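Local coordinates for uncharacterized protein (Thermus thermophilus HB8, PDB 6SCE) that acts as a DNA nuclease of Type III CRISPR defence that is activated by cyclic oligoadenylate, which it binds between two probable CARF domains, at residues V83-G88 with A105-V110; V5-L10 with R79-N84; R67-G72 with V94-H99; L109-R114 with S381-M386. One frame throughout, in Å; residues are numbered along the deposited sequence.

Overall arrangement
Contacts 1 and 2 lie in the buried middle of one sheet and share strand 81-84, with Val83 and Asn84 serving both; their centres are about 7 Å apart. Backbone hydrogen bonds between parallel strands dominate them, and side chains fill in on both faces. Contact 3 lies on one flank of that sheet, where helix 90-100, the link between the two strands of contact 1, meets the loop after strand 64-67. It is partly buried, without direct hydrogen bonds, and its charged pair lies toward the surface. Contact 4, also buried, joins the end of strand 105-111 to a helix of a second, similarly ordered sheet. Contacts 1 and 4 both reach nucleotides, through one loop N-H and through side chains and a helix N-terminus respectively.

Contact 1: V83-G88 with A105-V110; sequences VNLTGG and ARVFLV. With nucleotides of chain B.
Asn84 and Phe108 lie opposite each other on one face of two parallel strands, their amide and ring planes 21° apart and stacked. Phe108 takes the crowded first torsion (chi1 73°), which swings its ring back over the neighbouring strand, so that Asn84 CB sits 4.3 Å from the ring centroid, off-centre. On the face of Val83 and Val107, the Leu85 side chain crosses Val107 obliquely. Their methyls press tightly there, Leu85 CD1 lying 3.4 Å from Val107 CG1, while Leu109 CD2 reaches Leu85 CB. Three nearly straight backbone bonds set this register, among them Phe108 N to Val83 O at 2.9 Å and Leu85 N to Phe108 O. Beyond Asn84 the strand ends in an Asx turn, Asn84 OD1 accepting from Thr86 N at 3.1 Å, while Asn84 ND2 is held by Tyr6 OH. The turn places Thr86 OG1 to accept from Val110 N at 2.6 Å, a side chain replacing the lost strand pairing. Helix 90-100 completes this beta-alpha-beta crossover. Just past the turn, Gly88 N donates to OP2 of A2 of chain B at 2.9 Å, so the loop that follows the strand end brings a backbone N-H to the nucleotide phosphate.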
# COMPACT_ATOMS: atom_id res chain seq x y z
N VAL A 83 6.91 0.45 -26.50
CA VAL A 83 7.37 0.84 -25.18
C VAL A 83 6.25 0.69 -24.16
O VAL A 83 5.26 1.40 -24.24
CB VAL A 83 7.86 2.30 -25.18
CG1 VAL A 83 8.51 2.66 -23.87
CG2 VAL A 83 8.85 2.52 -26.31
N ASN A 84 6.44 -0.22 -23.18
CA ASN A 84 5.44 -0.47 -22.14
C ASN A 84 5.82 0.32 -20.90
O ASN A 84 6.85 0.07 -20.34
CB ASN A 84 5.37 -1.98 -21.86
CG ASN A 84 4.30 -2.37 -20.83
OD1 ASN A 84 3.63 -1.53 -20.25
ND2 ASN A 84 4.19 -3.69 -20.57
N LEU A 85 4.96 1.26 -20.47
CA LEU A 85 5.24 2.13 -19.31
C LEU A 85 4.55 1.75 -18.01
O LEU A 85 4.62 2.49 -17.02
CB LEU A 85 4.85 3.56 -19.64
CG LEU A 85 5.48 4.15 -20.90
CD1 LEU A 85 5.06 5.60 -21.06
CD2 LEU A 85 6.97 3.98 -20.89
N THR A 86 3.91 0.58 -17.98
CA THR A 86 3.18 0.14 -16.78
C THR A 86 4.09 -0.19 -15.60
O THR A 86 3.75 0.07 -14.46
CB THR A 86 2.26 -1.03 -17.17
OG1 THR A 86 1.16 -0.51 -17.94
CG2 THR A 86 1.65 -1.72 -15.93
N GLY A 87 5.25 -0.76 -15.90
CA GLY A 87 6.12 -1.27 -14.90
C GLY A 87 6.76 -0.21 -14.01
O GLY A 87 7.08 0.92 -14.42
N GLY A 88 6.96 -0.61 -12.75
CA GLY A 88 7.75 0.20 -11.85
C GLY A 88 7.11 1.51 -11.47
O GLY A 88 5.90 1.70 -11.63
N ALA A 105 8.15 4.81 -32.69
CA ALA A 105 7.81 4.32 -31.33
C ALA A 105 6.32 4.21 -31.14
O ALA A 105 5.57 5.05 -31.60
CB ALA A 105 8.38 5.23 -30.27
N ARG A 106 5.89 3.13 -30.51
CA ARG A 106 4.50 2.99 -30.08
C ARG A 106 4.61 2.89 -28.56
O ARG A 106 5.37 2.09 -28.06
CB ARG A 106 3.83 1.76 -30.66
CG ARG A 106 3.50 1.88 -32.16
CD ARG A 106 2.81 0.64 -32.73
NE ARG A 106 2.57 0.74 -34.18
CZ ARG A 106 3.48 0.53 -35.14
NH1 ARG A 106 4.74 0.19 -34.85
NH2 ARG A 106 3.14 0.67 -36.42
N VAL A 107 3.85 3.71 -27.84
CA VAL A 107 3.95 3.76 -26.38
C VAL A 107 2.61 3.35 -25.81
O VAL A 107 1.57 3.82 -26.25
CB VAL A 107 4.32 5.17 -25.90
CG1 VAL A 107 4.48 5.21 -24.38
CG2 VAL A 107 5.61 5.62 -26.58
N PHE A 108 2.64 2.47 -24.80
CA PHE A 108 1.40 1.98 -24.25
C PHE A 108 1.55 1.57 -22.78
O PHE A 108 2.65 1.54 -22.25
CB PHE A 108 0.88 0.81 -25.09
CG PHE A 108 1.65 -0.47 -24.95
CD1 PHE A 108 2.87 -0.65 -25.58
CD2 PHE A 108 1.10 -1.54 -24.27
CE1 PHE A 108 3.56 -1.83 -25.47
CE2 PHE A 108 1.78 -2.75 -24.17
CZ PHE A 108 3.01 -2.90 -24.79
N LEU A 109 0.42 1.30 -22.16
CA LEU A 109 0.30 0.80 -20.78
C LEU A 109 -0.60 -0.41 -20.85
O LEU A 109 -1.41 -0.52 -21.77
CB LEU A 109 -0.49 1.80 -19.92
CG LEU A 109 -0.09 3.24 -19.88
CD1 LEU A 109 -1.03 4.04 -19.01
CD2 LEU A 109 1.33 3.26 -19.33
N VAL A 110 -0.52 -1.27 -19.84
CA VAL A 110 -1.52 -2.33 -19.65
C VAL A 110 -2.16 -2.09 -18.29
O VAL A 110 -1.49 -1.90 -17.28
CB VAL A 110 -0.92 -3.75 -19.78
CG1 VAL A 110 -0.45 -3.96 -21.20
CG2 VAL A 110 0.25 -4.01 -18.82
P A B 2 5.31 -3.25 -10.72
OP1 A B 2 5.38 -4.41 -9.78
OP2 A B 2 6.02 -3.26 -12.05
O5' A B 2 3.76 -2.97 -11.01
C5' A B 2 3.41 -2.06 -12.08
C4' A B 2 1.91 -2.00 -12.21
O4' A B 2 1.43 -3.29 -12.67
C3' A B 2 1.14 -1.67 -10.94
O3' A B 2 0.07 -0.78 -11.20
C2' A B 2 0.58 -3.03 -10.52
O2' A B 2 -0.63 -2.91 -9.81
C1' A B 2 0.35 -3.68 -11.87
N9 A B 2 0.24 -5.13 -11.85
C8 A B 2 0.70 -5.99 -10.87
N7 A B 2 0.39 -7.23 -11.12
C5 A B 2 -0.32 -7.20 -12.31
C6 A B 2 -0.94 -8.20 -13.08
N6 A B 2 -1.00 -9.48 -12.71
N1 A B 2 -1.53 -7.82 -14.23
C2 A B 2 -1.56 -6.52 -14.53
N3 A B 2 -1.02 -5.48 -13.88
C4 A B 2 -0.42 -5.90 -12.76
P A B 1 4.27 3.37 -7.80
OP1 A B 1 4.74 4.62 -8.49
OP2 A B 1 2.79 3.07 -7.85
O5' A B 1 5.11 2.17 -8.44
C5' A B 1 4.63 0.83 -8.41
C4' A B 1 5.82 -0.10 -8.41
O4' A B 1 6.46 -0.06 -7.10
C3' A B 1 5.45 -1.56 -8.68
O3' A B 1 5.74 -1.85 -10.05
C2' A B 1 6.34 -2.33 -7.68
O2' A B 1 7.60 -2.62 -8.23
C1' A B 1 6.46 -1.34 -6.52
N9 A B 1 5.36 -1.40 -5.55
C8 A B 1 4.68 -0.33 -5.04
N7 A B 1 3.76 -0.70 -4.18
C5 A B 1 3.87 -2.07 -4.11
C6 A B 1 3.16 -3.04 -3.36
N6 A B 1 2.17 -2.74 -2.53
N1 A B 1 3.53 -4.34 -3.52
C2 A B 1 4.52 -4.62 -4.37
N3 A B 1 5.24 -3.79 -5.13
C4 A B 1 4.86 -2.52 -4.95

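Contact 2: V5-L10 with R79-N84; sequences VYLCLL and REVWVN
Tyr6 and Asn84 run side by side from adjacent parallel strands, and the bond between their tips is almost perfectly straight: Asn84 ND2 donates to Tyr6 OH at 2.9 Å with an angle of 177° at the hydrogen. The hydroxyl lies in the amide plane, although ring and amide are turned 38° against each other. Both side chains have CG anti to the backbone N, which carries them along the same face, and Tyr6 CE1 approaches Asn84 CB at 3.8 Å. Cys8 CB packs over one face of the tyrosine ring, offset toward its rim. On the other face of the sheet, Leu7 CD1 meets Val81 CB at 3.9 Å and also touches Val83 CG2, crossing Val81 obliquely.

Behind these side chains is regular parallel pairing, in which Leu7 joins strand 81-84 through both its N and its O: its N donates to Trp82 O at 2.8 Å and its O accepts from Asn84 N at 2.9 Å. Strand 5-10 has strand 33-38 on its other side, and the strand order 3-2-1-4-5 is that of a Rossmann-like sheet, consistent with a CARF domain. At the far end, Leu9 N makes a longer bond to Asn84 O, 3.3 Å, and a water donates to both Leu9 O and Asn84 O, 2.8 Å from the latter.

Farther out, Tyr6 OH is also hydrogen-bonded to Ala17 O, tying the pair to helix 15-28, on which Trp82 packs at Val24. Trp100 of helix 90-100 touches Leu7, Val81 and Val83 from the other side.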
# COMPACT_ATOMS: atom_id res chain seq x y z
N VAL A 5 11.25 -4.07 -31.53
CA VAL A 5 11.95 -4.25 -30.28
C VAL A 5 10.97 -3.84 -29.16
O VAL A 5 10.23 -2.87 -29.29
CB VAL A 5 13.26 -3.46 -30.21
CG1 VAL A 5 13.85 -3.43 -28.82
CG2 VAL A 5 14.29 -4.05 -31.19
N TYR A 6 10.96 -4.64 -28.11
CA TYR A 6 10.14 -4.37 -26.94
C TYR A 6 10.98 -3.69 -25.92
O TYR A 6 11.95 -4.26 -25.45
CB TYR A 6 9.60 -5.69 -26.37
CG TYR A 6 8.63 -5.60 -25.22
CD1 TYR A 6 7.59 -4.69 -25.22
CD2 TYR A 6 8.74 -6.46 -24.16
CE1 TYR A 6 6.68 -4.64 -24.16
CE2 TYR A 6 7.83 -6.42 -23.10
CZ TYR A 6 6.82 -5.51 -23.11
OH TYR A 6 5.92 -5.53 -22.06
N LEU A 7 10.58 -2.47 -25.55
CA LEU A 7 11.21 -1.70 -24.46
C LEU A 7 10.24 -1.63 -23.28
O LEU A 7 9.11 -1.20 -23.44
CB LEU A 7 11.48 -0.27 -24.92
CG LEU A 7 12.41 -0.14 -26.16
CD1 LEU A 7 12.73 1.31 -26.41
CD2 LEU A 7 13.68 -0.94 -26.03
N CYS A 8 10.68 -2.02 -22.10
CA CYS A 8 9.73 -2.27 -21.00
C CYS A 8 10.30 -1.93 -19.63
O CYS A 8 11.27 -2.52 -19.17
CB CYS A 8 9.35 -3.74 -21.06
SG CYS A 8 8.02 -4.29 -19.97
N LEU A 9 9.64 -1.02 -18.94
CA LEU A 9 9.92 -0.79 -17.54
C LEU A 9 9.56 -2.06 -16.78
O LEU A 9 8.51 -2.67 -17.01
CB LEU A 9 9.12 0.40 -17.01
CG LEU A 9 9.27 1.76 -17.68
CD1 LEU A 9 8.40 2.77 -16.93
CD2 LEU A 9 10.73 2.17 -17.68
N LEU A 10 10.43 -2.49 -15.88
CA LEU A 10 10.23 -3.72 -15.14
C LEU A 10 10.37 -3.50 -13.63
O LEU A 10 11.47 -3.25 -13.13
CB LEU A 10 11.22 -4.79 -15.62
CG LEU A 10 11.05 -6.17 -15.01
CD1 LEU A 10 9.68 -6.74 -15.38
CD2 LEU A 10 12.21 -7.08 -15.44
N ARG A 79 14.22 0.26 -35.95
CA ARG A 79 13.24 1.06 -36.70
C ARG A 79 11.90 1.20 -35.96
O ARG A 79 11.24 2.23 -36.09
CB ARG A 79 13.00 0.41 -38.07
CG ARG A 79 12.07 1.13 -39.04
CD ARG A 79 12.02 0.40 -40.39
N GLU A 80 11.48 0.16 -35.23
CA GLU A 80 10.17 0.19 -34.58
C GLU A 80 10.30 -0.36 -33.15
O GLU A 80 10.78 -1.46 -32.94
CB GLU A 80 9.13 -0.64 -35.35
CG GLU A 80 8.74 -0.10 -36.73
CD GLU A 80 8.23 1.35 -36.74
OE1 GLU A 80 7.54 1.80 -35.80
OE2 GLU A 80 8.51 2.06 -37.74
N VAL A 81 9.95 0.46 -32.17
CA VAL A 81 9.99 0.02 -30.78
C VAL A 81 8.58 0.11 -30.21
O VAL A 81 7.79 0.99 -30.59
CB VAL A 81 11.02 0.78 -29.90
CG1 VAL A 81 12.45 0.52 -30.37
CG2 VAL A 81 10.73 2.26 -29.83
N TRP A 82 8.28 -0.81 -29.31
CA TRP A 82 7.04 -0.81 -28.55
C TRP A 82 7.44 -0.60 -27.11
O TRP A 82 8.23 -1.37 -26.58
CB TRP A 82 6.29 -2.13 -28.69
CG TRP A 82 5.76 -2.32 -30.07
CD1 TRP A 82 6.49 -2.51 -31.21
CD2 TRP A 82 4.40 -2.39 -30.45
NE1 TRP A 82 5.65 -2.68 -32.28
CE2 TRP A 82 4.36 -2.58 -31.84
CE3 TRP A 82 3.20 -2.30 -29.75
CZ2 TRP A 82 3.17 -2.70 -32.54
CZ3 TRP A 82 2.03 -2.40 -30.45
CH2 TRP A 82 2.02 -2.61 -31.83
N VAL A 83 6.91 0.45 -26.50
CA VAL A 83 7.37 0.84 -25.18
C VAL A 83 6.25 0.69 -24.16
O VAL A 83 5.26 1.40 -24.24
CB VAL A 83 7.86 2.30 -25.18
CG1 VAL A 83 8.51 2.66 -23.87
CG2 VAL A 83 8.85 2.52 -26.31
N ASN A 84 6.44 -0.22 -23.18
CA ASN A 84 5.44 -0.47 -22.14
C ASN A 84 5.82 0.32 -20.90
O ASN A 84 6.85 0.07 -20.34
CB ASN A 84 5.37 -1.98 -21.86
CG ASN A 84 4.30 -2.37 -20.83
OD1 ASN A 84 3.63 -1.53 -20.25
ND2 ASN A 84 4.19 -3.69 -20.57
O HOH W 1 6.32 -1.76 -18.27

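Contact 3: R67-G72 with V94-H99; sequences RPLEKG and VRFLGH
The side chain of Phe96 leaves helix 90-100 with CB against Leu85 CD2, 3.5 Å away, and a first torsion of -88° swings the ring out to the loop after strand 64-67. At its rim, CE1 meets Leu69 CD1 at 4.0 Å, the two side chains crossing at about a right angle. CE2 passes near Gly72 CA, and the tip, CZ, touches three things: Gly72 CA at 3.7 Å, Leu9 CD2, and Leu69 O at 3.6 Å. That carbonyl approaches the ring edge near its plane and is held by Gly72 N at 2.9 Å within the short 3-10 turn; Gly72 O stands over a ring face. A side chain at Gly72 would run into CZ, so the close fit depends on the glycine. An alanine in place of Phe96 would remove the ring from Leu69, Leu9 and Gly72 and would probably leave the 3-10 turn more loosely seated on the helix.

On the more exposed side, Glu70 OE2 and Arg95 NH1 form a long salt bridge, and a water bridges the pair, donating to Glu70 OE2 at 2.6 Å and accepting from Arg95 NH2 at 2.6 Å. Arg95 NH1 is hydrogen-bonded to Tyr91 OH, and His99 NE2 to Glu74 O. The phenylalanine ring is wedged between helix 90-100 and the sheet, edge-to-face with Tyr37 of strand 33-38 and against Leu9 of strand 5-10.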
# COMPACT_ATOMS: atom_id res chain seq x y z
N ARG A 67 18.79 -3.02 -18.61
CA ARG A 67 19.58 -1.80 -18.69
C ARG A 67 19.15 -0.86 -17.58
O ARG A 67 18.00 -0.89 -17.17
CB ARG A 67 19.36 -1.10 -20.02
CG ARG A 67 20.00 -1.77 -21.23
CD ARG A 67 19.72 -0.96 -22.48
NE ARG A 67 20.00 -1.71 -23.70
CZ ARG A 67 19.56 -1.42 -24.92
NH1 ARG A 67 18.78 -0.36 -25.15
NH2 ARG A 67 19.90 -2.20 -25.94
N PRO A 68 20.07 0.02 -17.13
CA PRO A 68 19.68 1.07 -16.19
C PRO A 68 18.61 1.96 -16.79
O PRO A 68 18.56 2.16 -18.00
CB PRO A 68 21.00 1.85 -15.96
CG PRO A 68 22.08 0.86 -16.25
CD PRO A 68 21.53 0.02 -17.39
N LEU A 69 17.77 2.53 -15.93
CA LEU A 69 16.67 3.38 -16.40
C LEU A 69 17.09 4.52 -17.31
O LEU A 69 16.43 4.81 -18.32
CB LEU A 69 15.89 3.93 -15.19
CG LEU A 69 14.75 3.05 -14.67
CD1 LEU A 69 13.59 3.06 -15.64
CD2 LEU A 69 15.20 1.63 -14.45
N GLU A 70 18.20 5.17 -16.95
CA GLU A 70 18.72 6.31 -17.71
C GLU A 70 19.06 5.94 -19.15
O GLU A 70 18.92 6.77 -20.05
CB GLU A 70 19.98 6.87 -17.03
CG GLU A 70 19.69 7.59 -15.71
CD GLU A 70 19.24 9.05 -15.87
OE1 GLU A 70 19.54 9.67 -16.92
OE2 GLU A 70 18.61 9.60 -14.94
N LYS A 71 19.51 4.71 -19.36
CA LYS A 71 19.83 4.23 -20.71
C LYS A 71 18.60 4.16 -21.60
O LYS A 71 18.71 4.15 -22.82
CB LYS A 71 20.56 2.89 -20.65
CG LYS A 71 22.00 3.01 -20.17
CD LYS A 71 22.82 3.85 -21.15
N GLY A 72 17.41 4.12 -21.00
CA GLY A 72 16.19 4.16 -21.77
C GLY A 72 15.89 5.51 -22.33
O GLY A 72 15.01 5.64 -23.19
N VAL A 94 6.40 8.63 -16.50
CA VAL A 94 6.28 10.01 -16.94
C VAL A 94 7.51 10.45 -17.76
O VAL A 94 7.35 11.07 -18.82
CB VAL A 94 6.09 10.95 -15.75
CG1 VAL A 94 6.26 12.40 -16.18
CG2 VAL A 94 4.71 10.74 -15.14
N ARG A 95 8.69 10.12 -17.27
CA ARG A 95 9.94 10.50 -17.96
C ARG A 95 10.11 9.79 -19.31
O ARG A 95 10.45 10.42 -20.32
CB ARG A 95 11.13 10.24 -17.08
CG ARG A 95 11.09 11.20 -15.88
CD ARG A 95 12.38 11.34 -15.18
NE ARG A 95 13.41 11.86 -16.08
CZ ARG A 95 14.70 11.81 -15.83
NH1 ARG A 95 15.14 11.30 -14.69
NH2 ARG A 95 15.57 12.26 -16.73
N PHE A 96 9.80 8.49 -19.35
CA PHE A 96 9.82 7.75 -20.61
C PHE A 96 8.78 8.27 -21.58
O PHE A 96 9.05 8.35 -22.77
CB PHE A 96 9.60 6.26 -20.38
CG PHE A 96 10.85 5.50 -20.13
CD1 PHE A 96 11.74 5.91 -19.14
CD2 PHE A 96 11.15 4.36 -20.86
CE1 PHE A 96 12.89 5.21 -18.89
CE2 PHE A 96 12.32 3.66 -20.61
CZ PHE A 96 13.18 4.08 -19.61
N LEU A 97 7.60 8.65 -21.10
CA LEU A 97 6.59 9.14 -22.02
C LEU A 97 7.09 10.42 -22.70
O LEU A 97 6.90 10.59 -23.91
CB LEU A 97 5.28 9.44 -21.34
CG LEU A 97 4.17 10.04 -22.19
CD1 LEU A 97 3.77 9.12 -23.34
CD2 LEU A 97 2.98 10.35 -21.31
N GLY A 98 7.74 11.30 -21.93
CA GLY A 98 8.30 12.55 -22.53
C GLY A 98 9.26 12.24 -23.68
O GLY A 98 9.22 12.87 -24.71
N HIS A 99 10.12 11.25 -23.47
CA HIS A 99 11.18 10.90 -24.40
C HIS A 99 10.68 10.12 -25.61
O HIS A 99 11.13 10.36 -26.74
CB HIS A 99 12.24 10.10 -23.65
CG HIS A 99 13.40 9.66 -24.50
ND1 HIS A 99 14.50 10.46 -24.75
CD2 HIS A 99 13.64 8.50 -25.14
CE1 HIS A 99 15.36 9.81 -25.51
NE2 HIS A 99 14.86 8.61 -25.76
O HOH W 2 17.95 11.91 -15.87

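Contact 4: L109-R114 with S381-M386; sequences LVEGHR and SGTTAM. With nucleotides of chain B.
Two domains built on Rossmann-like sheets of the same strand order meet here, consistent with a pair of CARF domains in one chain: the end of strand 105-111 faces the N-terminus of helix 384-393, with nucleotides of chain B between them.

The apolar part is small: Leu109 CD1 packs on Ala385 CA at 3.5 Å and its CD2 reaches Thr384 CG2. Thr383 CG2 makes a van der Waals contact with the His113 ring, 3.4 Å from ND1, the side chains sliding past each other in opposite directions.

Hydrogen bonds within each segment set the polar groups. Glu111, bent at chi2, grips His113 twice: OE1 accepts from ND1 at 2.8 Å and 173°, in the imidazole plane, while OE2 accepts from His113 N. The carboxylate is likely to raise the basicity of the ring. Thr383 is the N-cap, its OG1 accepting from Met386 N and bonding to Pro351 O. A water bridges the segments, donating to Glu111 OE1 at 2.5 Å and accepting from Ala385 N.

His113 NE2 is hydrogen-bonded to A2 O2' of chain B, 2.7 Å away, either being a possible donor; A3 O4' stands over a face of the ring. An alanine at His113 would remove this ribose bond and the ring beside A3 and would probably weaken the hold on the nucleotides. At the helix start, where the dipole may steady the negative charge, A3 OP1 accepts from Thr384 N at 2.9 Å and from Thr384 OG1 at 2.6 Å. On the adenine side, the selenium of selenomethionine Met386 lies 3.7 Å from A3 C2.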
# COMPACT_ATOMS: atom_id res chain seq x y z
N LEU A 109 0.42 1.30 -22.16
CA LEU A 109 0.30 0.80 -20.78
C LEU A 109 -0.60 -0.41 -20.85
O LEU A 109 -1.41 -0.52 -21.77
CB LEU A 109 -0.49 1.80 -19.92
CG LEU A 109 -0.09 3.24 -19.88
CD1 LEU A 109 -1.03 4.04 -19.01
CD2 LEU A 109 1.33 3.26 -19.33
N VAL A 110 -0.52 -1.27 -19.84
CA VAL A 110 -1.52 -2.33 -19.65
C VAL A 110 -2.16 -2.09 -18.29
O VAL A 110 -1.49 -1.90 -17.28
CB VAL A 110 -0.92 -3.75 -19.78
CG1 VAL A 110 -0.45 -3.96 -21.20
CG2 VAL A 110 0.25 -4.01 -18.82
N GLU A 111 -3.49 -2.04 -18.29
CA GLU A 111 -4.24 -1.57 -17.15
C GLU A 111 -5.25 -2.65 -16.74
O GLU A 111 -6.19 -2.93 -17.47
CB GLU A 111 -4.89 -0.25 -17.58
CG GLU A 111 -6.11 0.18 -16.83
CD GLU A 111 -5.95 0.11 -15.33
OE1 GLU A 111 -4.88 0.61 -14.82
OE2 GLU A 111 -6.93 -0.42 -14.72
N GLY A 112 -5.02 -3.26 -15.58
CA GLY A 112 -5.86 -4.35 -15.11
C GLY A 112 -6.37 -4.19 -13.71
O GLY A 112 -6.49 -5.17 -12.95
N HIS A 113 -6.72 -2.96 -13.35
CA HIS A 113 -7.03 -2.66 -12.00
C HIS A 113 -8.52 -2.65 -11.67
O HIS A 113 -8.88 -2.34 -10.54
CB HIS A 113 -6.37 -1.35 -11.62
CG HIS A 113 -4.87 -1.42 -11.58
ND1 HIS A 113 -4.07 -0.90 -12.56
CD2 HIS A 113 -4.04 -1.95 -10.65
CE1 HIS A 113 -2.80 -1.10 -12.24
NE2 HIS A 113 -2.76 -1.74 -11.09
N ARG A 114 -9.39 -2.97 -12.62
CA ARG A 114 -10.81 -3.12 -12.31
C ARG A 114 -11.20 -4.60 -12.18
O ARG A 114 -11.03 -5.39 -13.11
CB ARG A 114 -11.65 -2.40 -13.38
CG ARG A 114 -13.16 -2.65 -13.30
CD ARG A 114 -13.84 -2.18 -12.02
NE ARG A 114 -13.81 -0.74 -11.73
CZ ARG A 114 -14.53 0.21 -12.31
NH1 ARG A 114 -15.38 -0.06 -13.31
NH2 ARG A 114 -14.41 1.46 -11.88
N SER A 381 0.06 8.70 -6.96
CA SER A 381 -1.16 7.95 -6.69
C SER A 381 -1.96 7.65 -7.96
O SER A 381 -1.75 8.21 -9.03
CB SER A 381 -2.01 8.68 -5.66
OG SER A 381 -1.25 9.04 -4.51
N GLY A 382 -2.94 6.77 -7.77
CA GLY A 382 -3.67 6.19 -8.84
C GLY A 382 -2.82 5.20 -9.61
O GLY A 382 -1.62 5.00 -9.35
N THR A 383 -3.45 4.61 -10.61
CA THR A 383 -2.80 3.71 -11.54
C THR A 383 -1.88 4.52 -12.46
O THR A 383 -1.94 5.74 -12.48
CB THR A 383 -3.85 3.01 -12.41
OG1 THR A 383 -4.52 4.00 -13.18
CG2 THR A 383 -4.82 2.22 -11.54
N THR A 384 -1.04 3.86 -13.24
CA THR A 384 -0.17 4.58 -14.17
C THR A 384 -0.98 5.38 -15.19
O THR A 384 -0.65 6.54 -15.48
CB THR A 384 0.85 3.65 -14.86
OG1 THR A 384 1.56 2.93 -13.85
CG2 THR A 384 1.81 4.41 -15.67
N ALA A 385 -2.09 4.81 -15.65
CA ALA A 385 -3.02 5.52 -16.51
C ALA A 385 -3.49 6.82 -15.90
O ALA A 385 -3.44 7.85 -16.58
CB ALA A 385 -4.22 4.64 -16.88
N MSE A 386 -3.88 6.78 -14.63
CA MSE A 386 -4.42 7.96 -13.97
C MSE A 386 -3.37 9.02 -13.75
O MSE A 386 -3.59 10.21 -13.99
CB MSE A 386 -5.09 7.57 -12.68
CG MSE A 386 -6.33 6.68 -12.84
SE MSE A 386 -6.87 5.76 -11.24
CE MSE A 386 -7.16 7.25 -10.04
P A B 3 0.38 0.76 -11.53
OP1 A B 3 -0.15 1.17 -12.89
OP2 A B 3 1.85 1.05 -11.35
O5' A B 3 -0.48 1.46 -10.40
C5' A B 3 -0.44 1.07 -9.02
C4' A B 3 -1.29 2.06 -8.26
O4' A B 3 -2.68 1.94 -8.70
C3' A B 3 -1.30 1.90 -6.75
O3' A B 3 -1.05 3.18 -6.20
C2' A B 3 -2.73 1.40 -6.46
O2' A B 3 -3.20 1.74 -5.18
C1' A B 3 -3.50 2.10 -7.57
N9 A B 3 -4.77 1.48 -7.87
C8 A B 3 -5.00 0.15 -8.10
N7 A B 3 -6.26 -0.10 -8.39
C5 A B 3 -6.87 1.14 -8.38
C6 A B 3 -8.20 1.53 -8.63
N6 A B 3 -9.16 0.68 -8.98
N1 A B 3 -8.47 2.86 -8.56
C2 A B 3 -7.49 3.71 -8.24
N3 A B 3 -6.20 3.45 -7.98
C4 A B 3 -5.96 2.13 -8.07
P A B 2 5.31 -3.25 -10.72
OP1 A B 2 5.38 -4.41 -9.78
OP2 A B 2 6.02 -3.26 -12.05
O5' A B 2 3.76 -2.97 -11.01
C5' A B 2 3.41 -2.06 -12.08
C4' A B 2 1.91 -2.00 -12.21
O4' A B 2 1.43 -3.29 -12.67
C3' A B 2 1.14 -1.67 -10.94
O3' A B 2 0.07 -0.78 -11.20
C2' A B 2 0.58 -3.03 -10.52
O2' A B 2 -0.63 -2.91 -9.81
C1' A B 2 0.35 -3.68 -11.87
N9 A B 2 0.24 -5.13 -11.85
C8 A B 2 0.70 -5.99 -10.87
N7 A B 2 0.39 -7.23 -11.12
C5 A B 2 -0.32 -7.20 -12.31
C6 A B 2 -0.94 -8.20 -13.08
N6 A B 2 -1.00 -9.48 -12.71
N1 A B 2 -1.53 -7.82 -14.23
C2 A B 2 -1.56 -6.52 -14.53
N3 A B 2 -1.02 -5.48 -13.88
C4 A B 2 -0.42 -5.90 -12.76
O HOH W 3 -2.92 1.87 -15.61